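Local atomic coordinates of CHAD domain protein (Streptomyces chartreusis, PDB entry 6RN5), a protein that probably binds polyphosphate, as expected of a phosin, and also binds copper, joining both capacities in one all-helical CHAD-family fold. Residues T106-L109 with E110-N114; L168-G171 with A172-G176; L347-D350 with Q351-V355. All coordinates share one frame; numbering follows the deposited sequence.

Contact 1. Residues T106-L109 with E110-N114; sequences TARL and ERLLN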
# COMPACT_ATOMS: atom_id res chain seq x y z
N THR A 106 17.48 14.30 10.76
CA THR A 106 18.49 13.36 10.21
C THR A 106 17.91 11.97 10.01
O THR A 106 18.11 11.36 8.98
CB THR A 106 19.70 13.24 11.13
OG1 THR A 106 20.20 14.55 11.44
CG2 THR A 106 20.80 12.38 10.49
N ALA A 107 17.17 11.47 11.00
CA ALA A 107 16.61 10.11 10.87
C ALA A 107 15.47 10.08 9.82
O ALA A 107 15.32 9.12 9.07
CB ALA A 107 16.11 9.62 12.21
N ARG A 108 14.67 11.15 9.79
CA ARG A 108 13.60 11.24 8.81
C ARG A 108 14.13 11.18 7.35
O ARG A 108 13.58 10.51 6.50
CB ARG A 108 12.81 12.50 9.08
CG ARG A 108 11.60 12.69 8.24
CD ARG A 108 10.80 13.83 8.82
NE ARG A 108 10.54 13.53 10.23
CZ ARG A 108 10.52 14.43 11.22
NH1 ARG A 108 10.74 15.72 10.99
NH2 ARG A 108 10.26 14.02 12.45
N LEU A 109 15.21 11.88 7.07
CA LEU A 109 15.77 11.86 5.72
C LEU A 109 16.18 10.46 5.36
O LEU A 109 15.82 9.93 4.29
CB LEU A 109 16.97 12.81 5.62
CG LEU A 109 17.73 12.81 4.28
CD1 LEU A 109 16.79 13.00 3.08
CD2 LEU A 109 18.81 13.89 4.26
N GLU A 110 16.94 9.85 6.25
CA GLU A 110 17.35 8.46 6.05
C GLU A 110 16.18 7.49 5.81
O GLU A 110 16.21 6.67 4.88
CB GLU A 110 18.13 8.01 7.25
CG GLU A 110 18.47 6.55 7.16
CD GLU A 110 19.84 6.25 7.70
OE1 GLU A 110 20.21 6.87 8.74
OE2 GLU A 110 20.52 5.38 7.08
N ARG A 111 15.16 7.57 6.66
CA ARG A 111 14.00 6.74 6.51
C ARG A 111 13.40 6.96 5.13
O ARG A 111 13.05 6.00 4.43
CB ARG A 111 12.98 7.08 7.62
CG ARG A 111 11.57 6.63 7.37
CD ARG A 111 10.63 6.96 8.54
NE ARG A 111 10.76 5.95 9.58
CZ ARG A 111 10.10 4.80 9.64
NH1 ARG A 111 9.13 4.49 8.76
NH2 ARG A 111 10.34 3.99 10.64
N LEU A 112 13.29 8.22 4.71
CA LEU A 112 12.67 8.48 3.42
C LEU A 112 13.54 8.04 2.23
O LEU A 112 13.03 7.46 1.25
CB LEU A 112 12.28 9.95 3.31
CG LEU A 112 11.11 10.39 4.21
CD1 LEU A 112 11.02 11.90 4.37
CD2 LEU A 112 9.76 9.88 3.75
N LEU A 113 14.83 8.29 2.30
CA LEU A 113 15.71 7.79 1.22
C LEU A 113 15.73 6.26 1.12
O LEU A 113 15.61 5.73 0.02
CB LEU A 113 17.14 8.33 1.32
CG LEU A 113 17.16 9.86 1.17
CD1 LEU A 113 18.56 10.44 1.40
CD2 LEU A 113 16.66 10.34 -0.19
N ASN A 114 15.79 5.57 2.24
CA ASN A 114 15.64 4.12 2.25
C ASN A 114 14.33 3.70 1.58
O ASN A 114 14.34 2.85 0.72
CB ASN A 114 15.69 3.55 3.67
CG ASN A 114 17.08 3.58 4.26
OD1 ASN A 114 18.08 3.54 3.53
ND2 ASN A 114 17.17 3.69 5.55
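L109 and L113 stand one helical turn apart and meet through single methyl groups, CD1 of L109 lying 3.5 Å from CD1 of L113. Different first torsions bring them together. In L109, CG lies opposite the backbone N (chi1 176°) and CD1 is carried forward toward the next turn; in L113, CG lies opposite the carbonyl carbon (chi1 -62°) and the branch leans back over the turn before it. The two side chains thus approach at a slant. L113 also rests on the backbone: its CG is 3.4 Å from L109 O, the oxygen that accepts its own N-H, with 2.8 Å from L113 N to L109 O.

R108 and L112 form a second pair of a different kind, side by side and pointing the same way. CG of R108 is 4.0 Å from CD1 of L112, so the arginine gives the leucine only its aliphatic stem; the chain then bends at chi3 and takes the guanidinium elsewhere. Long, amphipathic arginine suits such a place, apolar near the backbone and charged at its end. Of the four backbone bonds, the one from E110 N to T106 O, 3.3 Å, is weak.

This part of helix 82-120 turns its leucines to helix 170-198, a side that suits branched apolar residues: L109 touches D180 and T184, L112 touches L183, and L113 packs on G176. Its arginines reach helix 305-331 instead: R108 meets E322, and R111 packs on D319, A320 and A323 while its NH1 bonds to Q351 of helix 338-366.

Contact 2. Residues L168-G171 with A172-G176; sequences LTVG and AAKAG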
# COMPACT_ATOMS: atom_id res chain seq x y z
N LEU A 168 17.38 4.64 -9.49
CA LEU A 168 16.13 5.38 -9.35
C LEU A 168 15.66 5.98 -10.67
O LEU A 168 16.42 6.61 -11.39
CB LEU A 168 16.31 6.51 -8.35
CG LEU A 168 16.86 6.15 -6.97
CD1 LEU A 168 17.04 7.40 -6.13
CD2 LEU A 168 15.95 5.14 -6.28
N THR A 169 14.40 5.80 -10.99
CA THR A 169 13.81 6.50 -12.10
C THR A 169 13.88 8.01 -11.79
O THR A 169 14.07 8.39 -10.64
CB THR A 169 12.38 5.98 -12.35
OG1 THR A 169 11.88 6.46 -13.61
CG2 THR A 169 11.44 6.38 -11.22
N VAL A 170 13.79 8.85 -12.81
CA VAL A 170 13.88 10.31 -12.65
C VAL A 170 12.97 10.86 -11.51
O VAL A 170 13.36 11.75 -10.78
CB VAL A 170 13.59 11.04 -13.99
CG1 VAL A 170 12.13 10.89 -14.41
CG2 VAL A 170 13.97 12.52 -13.92
N GLY A 171 11.77 10.29 -11.36
CA GLY A 171 10.79 10.73 -10.36
C GLY A 171 11.28 10.55 -8.93
O GLY A 171 11.27 11.49 -8.13
N ALA A 172 11.69 9.31 -8.64
CA ALA A 172 12.26 8.93 -7.40
C ALA A 172 13.53 9.70 -7.08
O ALA A 172 13.76 10.05 -5.92
CB ALA A 172 12.60 7.45 -7.43
N ALA A 173 14.36 9.89 -8.11
CA ALA A 173 15.65 10.53 -7.97
C ALA A 173 15.45 11.97 -7.63
O ALA A 173 16.11 12.50 -6.73
CB ALA A 173 16.47 10.41 -9.24
N LYS A 174 14.52 12.60 -8.33
CA LYS A 174 14.18 13.96 -8.03
C LYS A 174 13.57 14.12 -6.68
O LYS A 174 13.89 15.10 -6.02
CB LYS A 174 13.27 14.56 -9.08
CG LYS A 174 14.07 15.10 -10.26
CD LYS A 174 13.17 15.47 -11.41
CE LYS A 174 13.91 16.26 -12.47
NZ LYS A 174 12.95 16.68 -13.53
N ALA A 175 12.68 13.20 -6.27
CA ALA A 175 12.03 13.32 -4.96
C ALA A 175 13.08 13.21 -3.88
O ALA A 175 13.02 13.91 -2.89
CB ALA A 175 10.96 12.25 -4.75
N GLY A 176 14.06 12.33 -4.12
CA GLY A 176 15.12 12.06 -3.19
C GLY A 176 15.99 13.26 -2.97
O GLY A 176 16.35 13.59 -1.83
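V170 and K174 run side by side, pointing the same way from successive turns, and the lysine can be followed along that partner. Its CB starts over the backbone, 3.3 Å from V170 O, the oxygen that also accepts the lysine's own N-H at 2.8 Å from K174 N. CG stays close to the same carbonyl, 3.5 Å from V170 O. CD is still near that oxygen and also reaches the valine methyl, with 4.0 Å between K174 CD and V170 CG2, and CE lies equally near that methyl. Extended beyond CG, the chain leans back along the helix toward its N-terminal end as it runs out to NZ; K174 also touches T340 of helix 338-366. The valine meets it because CG2 is the branch set opposite the backbone N; CG1 takes the other place, between N and the carbonyl carbon. Valine and the lysine stem thus share an apolar strip on an exposed face.

L168 folds back on the other side: its CB is 3.9 Å from A172 CB and 4.0 Å from A173 CB. Alanines let the leucine lie low against the helix and suit tight surroundings: A172 and L168 touch S120 of helix 82-120, A175 lies against A343 and L344, and A172 packs on I261 of the second subunit.

The arrangement is a helix start. T169 holds the N-cap position without a capping bond from its side chain, its carbonyl oxygen taking the A173 N-H, and L168 against A173 occupies the N' and N4 positions of a hydrophobic staple, though a modest one with alanine at N4.

Contact 3. Residues L347-D350 with Q351-V355; sequences LHAD and QRHEV. With CU (copper (II) ion), chain C; CU (copper (II) ion), chain B.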
# COMPACT_ATOMS: atom_id res chain seq x y z
N LEU A 347 5.39 7.53 -1.76
CA LEU A 347 6.15 7.57 -0.52
C LEU A 347 5.30 7.93 0.71
O LEU A 347 5.46 7.37 1.77
CB LEU A 347 7.28 8.54 -0.70
CG LEU A 347 8.28 8.72 0.40
CD1 LEU A 347 8.93 7.38 0.70
CD2 LEU A 347 9.29 9.74 -0.13
N HIS A 348 4.41 8.90 0.57
CA HIS A 348 3.45 9.18 1.62
C HIS A 348 2.59 7.98 1.93
O HIS A 348 2.36 7.67 3.09
CB HIS A 348 2.56 10.37 1.23
CG HIS A 348 1.40 10.59 2.16
ND1 HIS A 348 0.17 10.01 1.94
CD2 HIS A 348 1.28 11.32 3.30
CE1 HIS A 348 -0.66 10.38 2.92
NE2 HIS A 348 0.00 11.17 3.76
N ALA A 349 2.13 7.28 0.89
CA ALA A 349 1.29 6.12 1.07
C ALA A 349 2.04 4.99 1.77
O ALA A 349 1.55 4.38 2.75
CB ALA A 349 0.76 5.65 -0.29
N ASP A 350 3.24 4.72 1.28
CA ASP A 350 4.13 3.79 1.93
C ASP A 350 4.28 4.04 3.44
O ASP A 350 4.17 3.11 4.26
CB ASP A 350 5.53 3.88 1.28
CG ASP A 350 6.48 2.86 1.85
OD1 ASP A 350 6.27 1.68 1.53
OD2 ASP A 350 7.39 3.24 2.62
N GLN A 351 4.54 5.29 3.81
CA GLN A 351 4.79 5.59 5.22
C GLN A 351 3.47 5.51 6.01
O GLN A 351 3.48 5.12 7.17
CB GLN A 351 5.50 6.95 5.37
CG GLN A 351 6.89 6.93 4.72
CD GLN A 351 7.81 5.98 5.43
OE1 GLN A 351 8.09 6.17 6.63
NE2 GLN A 351 8.21 4.89 4.74
N ARG A 352 2.34 5.80 5.38
CA ARG A 352 1.07 5.59 6.06
C ARG A 352 0.79 4.10 6.24
O ARG A 352 0.21 3.69 7.26
CB ARG A 352 -0.09 6.25 5.31
CG ARG A 352 -0.05 7.75 5.31
CD ARG A 352 0.10 8.31 6.73
NE ARG A 352 -0.91 7.87 7.71
CZ ARG A 352 -0.95 8.27 8.98
NH1 ARG A 352 -0.04 9.11 9.48
NH2 ARG A 352 -1.92 7.85 9.78
N HIS A 353 1.26 3.27 5.29
CA HIS A 353 1.17 1.81 5.47
C HIS A 353 2.04 1.35 6.63
O HIS A 353 1.63 0.45 7.34
CB HIS A 353 1.47 1.02 4.17
CG HIS A 353 0.53 1.36 3.05
ND1 HIS A 353 -0.77 1.76 3.27
CD2 HIS A 353 0.71 1.39 1.70
CE1 HIS A 353 -1.36 2.02 2.11
NE2 HIS A 353 -0.49 1.79 1.15
N GLU A 354 3.20 1.96 6.82
CA GLU A 354 4.04 1.67 7.99
C GLU A 354 3.35 2.13 9.28
O GLU A 354 3.50 1.52 10.30
CB GLU A 354 5.41 2.32 7.88
CG GLU A 354 6.28 1.83 6.73
CD GLU A 354 6.91 0.44 6.97
OE1 GLU A 354 6.85 -0.08 8.11
OE2 GLU A 354 7.48 -0.14 6.02
N VAL A 355 2.58 3.22 9.25
CA VAL A 355 1.86 3.64 10.48
C VAL A 355 0.90 2.53 10.91
O VAL A 355 0.94 2.07 12.05
CB VAL A 355 1.14 5.01 10.32
CG1 VAL A 355 0.21 5.31 11.50
CG2 VAL A 355 2.16 6.13 10.17
CU CU C . 0.36 1.93 -1.20
CU CU B . -1.08 12.22 5.13
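H348 and R352 lie side by side, pointing the same way, with imidazole and guanidinium planes 23° apart. It is the arginine's stem that touches the ring: CG of R352 sits over one face, 3.9 Å from the centroid of the H348 ring, in a CH-pi contact. Bends at chi2 and chi3 then lead its guanidinium onward to a salt bridge with D274. H348 NE2 binds copper at 2.0 Å, and H262 and H271 bind the same ion. H353, one turn after A349, is turned otherwise: A349 O lies over its ring face, 3.2 Å above the plane, while a second copper lies at its edge, 2.5 Å from H353 NE2. That ion is shared with H353 of the second subunit, so helix 338-366 carries metal ligands both within the chain and at the dimer interface of this CHAD-family fold. Q351 crosses D350 obliquely, amide and carboxylate 39° apart. Its NE2 donates to D350 OD2 at 2.8 Å through a bent bond, on the anti side and somewhat out of the carboxylate plane, while OE1 accepts from R111 NH1. A leucine in place of Q351 would probably leave R111 NH1 without that acceptor and D350 OD2 without one donor. R118 holds D350 OD2 through a salt bridge.

Contact 3 is the buried one, contact 1 lies mostly at the surface, and contact 2 is partly buried at a helix start. They sit on three different helices, 82-120, 170-198 and 338-366. Contact 1 touches both others: it packs on contact 2 through a leucine, and it meets contact 3 through one polar touch and some apolar packing. Contacts 2 and 3 do not touch, their nearest atoms being about 6 Å apart, yet both reach the second subunit, one by plain packing and the other partly through copper. Chemistry follows place: leucines and arginine stems in contact 1, small residues with a valine-lysine stem pair and a leucine in contact 2, histidines and paired polar groups in contact 3.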